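Local coordinates for conserved hypothetical protein (Streptococcus pneumoniae, PDB 2GK4) that probably acts as phosphopantothenoylcysteine synthetase, joining cysteine to 4'-phosphopantothenate in coenzyme A biosynthesis, at the interface of chains A and B. Coordinates in Å, arbitrary orientation; residue numbers count along the deposited sequence, not the author numbering. Chains: chain A/B, conserved hypothetical protein.

Contact 1: the interface of chains A and B. Residues chain A 114-115, 135-137; chain B 105, 108, 134-135.
Residues A:Phe137 and B:Val135 face each other as an antiparallel bridge between the 133-140 strands of two chains of the DNA/pantothenate metabolism flavoprotein family. Along this bridge the backbones run close, with the A:Leu136 carbonyl O 3.3 Å from CA of B:Val135. The two side chains of the bridged pair run parallel on the same side of the strands, and the B:Val135 methyl CG2 meets the ring carbon CD2 of A:Phe137 at 3.9 Å. With CG1 of B:Val135 anti to the backbone N (chi1 -177°), the two methyls divide their work: CG2 takes the ring, while CG1 presses on CG1 of A:Val135 at 3.4 Å, a tight methyl contact.

Apolar side chains from the helices pack against the strand and each other. From helix 105-110, B:Leu105 sends CD1 to the edge of the A:Phe137 ring, in its plane, 3.8 Å from CE2. That same methyl fits closely against A:Leu114, 3.5 Å from CB, and the two leucines cross obliquely. CD2 of B:Leu105 rests on the aliphatic CG of A:Lys115 at 4.0 Å. A:Leu114 in turn reaches across B:Val108 at about a right angle, its CD2 3.6 Å from the valine CG1.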
# COMPACT_ATOMS: atom_id res chain seq x y z
N LEU A 114 -8.16 9.54 -25.83
CA LEU A 114 -7.56 9.17 -24.54
C LEU A 114 -6.44 8.14 -24.65
O LEU A 114 -5.60 8.02 -23.75
CB LEU A 114 -8.67 8.65 -23.63
CG LEU A 114 -9.40 9.64 -22.72
CD1 LEU A 114 -9.50 11.05 -23.20
CD2 LEU A 114 -10.76 9.10 -22.23
N LYS A 115 -6.42 7.39 -25.75
CA LYS A 115 -5.33 6.44 -25.98
C LYS A 115 -3.97 7.15 -26.06
O LYS A 115 -2.93 6.53 -25.81
CB LYS A 115 -5.62 5.57 -27.21
CG LYS A 115 -6.89 4.73 -27.02
CD LYS A 115 -7.11 3.61 -28.06
CE LYS A 115 -8.44 2.89 -27.75
NZ LYS A 115 -9.05 2.24 -28.95
N VAL A 135 -6.53 11.84 -12.45
CA VAL A 135 -6.94 10.70 -13.26
C VAL A 135 -5.72 9.86 -13.57
O VAL A 135 -4.74 10.38 -14.10
CB VAL A 135 -7.55 11.17 -14.61
CG1 VAL A 135 -8.03 9.98 -15.42
CG2 VAL A 135 -8.68 12.14 -14.39
N LEU A 136 -5.79 8.59 -13.22
CA LEU A 136 -4.69 7.65 -13.46
C LEU A 136 -5.09 6.63 -14.54
O LEU A 136 -6.14 5.99 -14.41
CB LEU A 136 -4.30 6.93 -12.15
CG LEU A 136 -3.26 5.80 -12.28
CD1 LEU A 136 -1.91 6.36 -12.65
CD2 LEU A 136 -3.20 4.95 -10.98
N PHE A 137 -4.25 6.50 -15.57
CA PHE A 137 -4.43 5.50 -16.63
C PHE A 137 -3.54 4.32 -16.30
O PHE A 137 -2.36 4.50 -15.98
CB PHE A 137 -4.07 6.09 -18.00
CG PHE A 137 -4.98 7.23 -18.42
CD1 PHE A 137 -4.72 8.53 -17.99
CD2 PHE A 137 -6.13 6.97 -19.17
CE1 PHE A 137 -5.58 9.60 -18.33
CE2 PHE A 137 -7.01 8.02 -19.52
CZ PHE A 137 -6.74 9.33 -19.10
N LEU B 105 -11.34 2.29 -20.07
CA LEU B 105 -11.13 3.47 -20.91
C LEU B 105 -12.28 3.73 -21.88
O LEU B 105 -12.62 4.88 -22.14
CB LEU B 105 -9.84 3.30 -21.71
CG LEU B 105 -9.35 4.45 -22.60
CD1 LEU B 105 -9.07 5.71 -21.78
CD2 LEU B 105 -8.11 3.99 -23.33
N VAL B 108 -15.02 5.67 -20.43
CA VAL B 108 -14.57 7.04 -20.20
C VAL B 108 -14.56 7.80 -21.52
O VAL B 108 -15.05 8.92 -21.61
CB VAL B 108 -13.18 7.08 -19.52
CG1 VAL B 108 -12.72 8.53 -19.31
CG2 VAL B 108 -13.24 6.35 -18.19
N GLN B 134 -7.48 0.61 -17.83
CA GLN B 134 -8.35 1.10 -16.77
C GLN B 134 -8.03 2.55 -16.45
O GLN B 134 -6.92 3.02 -16.70
CB GLN B 134 -8.22 0.25 -15.51
CG GLN B 134 -8.72 -1.16 -15.66
CD GLN B 134 -10.23 -1.27 -15.74
OE1 GLN B 134 -10.77 -1.87 -16.68
NE2 GLN B 134 -10.92 -0.75 -14.74
N VAL B 135 -9.03 3.25 -15.92
CA VAL B 135 -8.91 4.65 -15.56
C VAL B 135 -9.42 4.81 -14.13
O VAL B 135 -10.52 4.39 -13.81
CB VAL B 135 -9.76 5.56 -16.51
CG1 VAL B 135 -9.57 7.02 -16.18
CG2 VAL B 135 -9.43 5.27 -17.98

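Contact 2: the interface of chains A and B. Residues chain A 105, 133-135; chain B 114, 135-137.
A:Val135 pairs with B:Phe137 in an antiparallel beta bridge, the twin, with the chains exchanged, of another bridge in the same ladder of the two-chain deposited assembly of this DNA/pantothenate metabolism flavoprotein family member. The carbonyl O of B:Leu136 lies 3.4 Å from CA of A:Val135, and the carbonyl O of A:Gln134 lies 3.7 Å from CA of B:Phe137, so the two 133-140 strands run close together here.

CG of B:Phe137 stands anti to its carbonyl carbon, beside the backbone N (chi1 -65°), which sets the ring alongside A:Val135, the two side chains extending in parallel from their strands. The valine methyl CG2 touches the ring carbon CD2 at 4.0 Å and is nearly as close to CE2; CG1 is turned instead to the valine of the partner strand. A:Leu105, at the start of helix 105-110, meets the same side of the ring from another direction: its CD1 lies at the edge, in the ring plane, 4.0 Å from CE2.

The remaining contact is purely aliphatic. A:Leu105 and B:Leu114, the latter opening a 3-10 helix, pass antiparallel to one another, with CD1 of A:Leu105 4.0 Å from CB of B:Leu114. This leucine contact is looser than its twin, a small departure from exact two-fold symmetry.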
# COMPACT_ATOMS: atom_id res chain seq x y z
N LEU A 105 -7.71 16.23 -14.19
CA LEU A 105 -8.93 16.04 -14.98
C LEU A 105 -9.01 16.95 -16.22
O LEU A 105 -9.51 16.53 -17.27
CB LEU A 105 -10.18 16.24 -14.11
CG LEU A 105 -11.54 15.92 -14.75
CD1 LEU A 105 -11.69 14.44 -15.05
CD2 LEU A 105 -12.69 16.41 -13.85
N VAL A 133 -9.66 17.03 -9.22
CA VAL A 133 -9.74 15.63 -9.61
C VAL A 133 -8.46 15.24 -10.31
O VAL A 133 -7.96 15.99 -11.16
CB VAL A 133 -10.98 15.36 -10.52
CG1 VAL A 133 -11.00 13.91 -11.04
CG2 VAL A 133 -12.27 15.64 -9.79
N GLN A 134 -7.92 14.08 -9.97
CA GLN A 134 -6.79 13.55 -10.73
C GLN A 134 -7.17 12.18 -11.34
O GLN A 134 -8.07 11.50 -10.84
CB GLN A 134 -5.50 13.56 -9.90
CG GLN A 134 -4.99 15.00 -9.60
CD GLN A 134 -3.71 15.07 -8.76
OE1 GLN A 134 -3.34 14.12 -8.07
NE2 GLN A 134 -3.03 16.22 -8.80
N VAL A 135 -6.53 11.84 -12.45
CA VAL A 135 -6.94 10.70 -13.26
C VAL A 135 -5.72 9.86 -13.57
O VAL A 135 -4.74 10.38 -14.10
CB VAL A 135 -7.55 11.17 -14.61
CG1 VAL A 135 -8.03 9.98 -15.42
CG2 VAL A 135 -8.68 12.14 -14.39
N LEU B 114 -17.25 14.03 -18.03
CA LEU B 114 -16.40 13.27 -17.09
C LEU B 114 -16.74 13.47 -15.62
O LEU B 114 -16.47 12.59 -14.79
CB LEU B 114 -14.92 13.60 -17.34
CG LEU B 114 -14.18 12.66 -18.29
CD1 LEU B 114 -15.05 12.19 -19.42
CD2 LEU B 114 -12.90 13.30 -18.81
N VAL B 135 -9.03 3.25 -15.92
CA VAL B 135 -8.91 4.65 -15.56
C VAL B 135 -9.42 4.81 -14.13
O VAL B 135 -10.52 4.39 -13.81
CB VAL B 135 -9.76 5.56 -16.51
CG1 VAL B 135 -9.57 7.02 -16.18
CG2 VAL B 135 -9.43 5.27 -17.98
N LEU B 136 -8.60 5.41 -13.26
CA LEU B 136 -8.97 5.59 -11.86
C LEU B 136 -9.16 7.08 -11.62
O LEU B 136 -8.26 7.87 -11.91
CB LEU B 136 -7.85 5.10 -10.96
CG LEU B 136 -8.10 4.65 -9.50
CD1 LEU B 136 -6.92 5.04 -8.62
CD2 LEU B 136 -9.42 5.00 -8.87
N PHE B 137 -10.33 7.46 -11.14
CA PHE B 137 -10.58 8.85 -10.75
C PHE B 137 -10.40 9.02 -9.25
O PHE B 137 -10.96 8.27 -8.46
CB PHE B 137 -12.01 9.27 -11.14
CG PHE B 137 -12.25 9.29 -12.62
CD1 PHE B 137 -12.60 8.13 -13.30
CD2 PHE B 137 -12.15 10.49 -13.34
CE1 PHE B 137 -12.82 8.16 -14.70
CE2 PHE B 137 -12.38 10.52 -14.74
CZ PHE B 137 -12.72 9.35 -15.41

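Contact 3: the interface of chains A and B. Residues chain A 21-24; chain B 22-24.
Different first torsions of A:Thr24 and B:Thr24 bring their hydroxyls together across the two-fold. In A:Thr24 the hydroxyl OG1 stands anti to the carbonyl carbon (chi1 -66°), whereas in B:Thr24 it lies between the backbone N and the carbonyl carbon (chi1 57°). The side chains then cross at about a right angle, with the two OG1 atoms hydrogen-bonded at 2.7 Å; either hydroxyl could be the donor. The B:Thr24 methyl CG2 packs 3.7 Å from CB of A:Thr24, so each threonine contributes to both a polar and an apolar contact.

The isoleucines also break exact symmetry, their side chains being turned differently in the two chains. The terminal methyl CD1 of B:Ile23 lies 3.9 Å from CB of A:Ile23, and the two side chains meet at a slant.

Backbone bonds bind the strands at both ends of this isoleucine pair. A:Ser22 N donates to B:Thr24 O at 3.0 Å, and B:Thr24 N returns a bond to A:Ser22 O at 2.9 Å. At the other end A:Thr24 N reaches B:Ser22 O at 2.8 Å, with B:Ser22 N bonded to A:Thr24 O in exchange. All are fairly straight, and none depends on side-chain identity.

In each subunit strand 21-25 follows the short strand 14-16 and precedes helix 30-41 in the chain, and here it pairs with its copy to form an antiparallel ribbon spanning the chains.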
# COMPACT_ATOMS: atom_id res chain seq x y z
N ARG A 21 3.12 6.81 -3.24
CA ARG A 21 1.85 6.08 -3.38
C ARG A 21 2.00 4.89 -4.32
O ARG A 21 2.77 4.96 -5.28
CB ARG A 21 0.76 7.02 -3.91
CG ARG A 21 0.44 8.17 -2.98
CD ARG A 21 -0.69 9.03 -3.55
NE ARG A 21 -0.38 9.58 -4.87
CZ ARG A 21 -1.26 10.20 -5.66
NH1 ARG A 21 -2.52 10.39 -5.27
NH2 ARG A 21 -0.87 10.66 -6.84
N SER A 22 1.27 3.81 -4.03
CA SER A 22 1.16 2.64 -4.91
C SER A 22 -0.27 2.22 -5.01
O SER A 22 -1.08 2.58 -4.13
CB SER A 22 1.95 1.50 -4.29
OG SER A 22 3.35 1.81 -4.36
N ILE A 23 -0.62 1.49 -6.07
CA ILE A 23 -1.90 0.78 -6.06
C ILE A 23 -1.55 -0.67 -5.77
O ILE A 23 -0.73 -1.30 -6.47
CB ILE A 23 -2.68 0.93 -7.38
CG1 ILE A 23 -3.97 0.10 -7.34
CG2 ILE A 23 -1.80 0.61 -8.62
CD1 ILE A 23 -4.95 0.50 -8.47
N THR A 24 -2.18 -1.19 -4.73
CA THR A 24 -1.67 -2.41 -4.09
C THR A 24 -2.82 -3.41 -4.00
O THR A 24 -3.95 -3.01 -3.63
CB THR A 24 -1.19 -2.07 -2.66
OG1 THR A 24 -0.06 -1.18 -2.72
CG2 THR A 24 -0.81 -3.32 -1.89
N SER B 22 -6.04 -1.29 -3.08
CA SER B 22 -6.06 -0.10 -2.24
C SER B 22 -5.03 0.87 -2.80
O SER B 22 -4.09 0.45 -3.46
CB SER B 22 -5.63 -0.45 -0.81
OG SER B 22 -6.61 -1.18 -0.12
N ILE B 23 -5.21 2.16 -2.54
CA ILE B 23 -4.08 3.09 -2.71
C ILE B 23 -3.34 3.14 -1.37
O ILE B 23 -3.94 3.44 -0.33
CB ILE B 23 -4.56 4.51 -3.09
CG1 ILE B 23 -5.35 4.47 -4.39
CG2 ILE B 23 -3.30 5.44 -3.19
CD1 ILE B 23 -4.52 3.86 -5.57
N THR B 24 -2.04 2.81 -1.37
CA THR B 24 -1.25 2.74 -0.15
C THR B 24 -0.16 3.81 -0.17
O THR B 24 0.32 4.17 -1.23
CB THR B 24 -0.61 1.34 0.02
OG1 THR B 24 0.19 1.04 -1.13
CG2 THR B 24 -1.73 0.25 0.14

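Contact 1 and contact 2 are neighbouring parts of one two-fold-related ladder: their C-alpha centres lie about 8 Å apart, and they share A:Val135 and B:Val135, with strand 133-140 of each chain running through both. Contact 3 stands apart, its centre about 17 Å from that of contact 1 and 16 Å from that of contact 2, and uses strand 21-25 instead. The chains are thus joined by two separate antiparallel strand pairings, one of them accompanied by leucines of the helices 105-110 and 114-119. Such a double connection would suit a stable dimer, although the structure alone does not prove that state in solution.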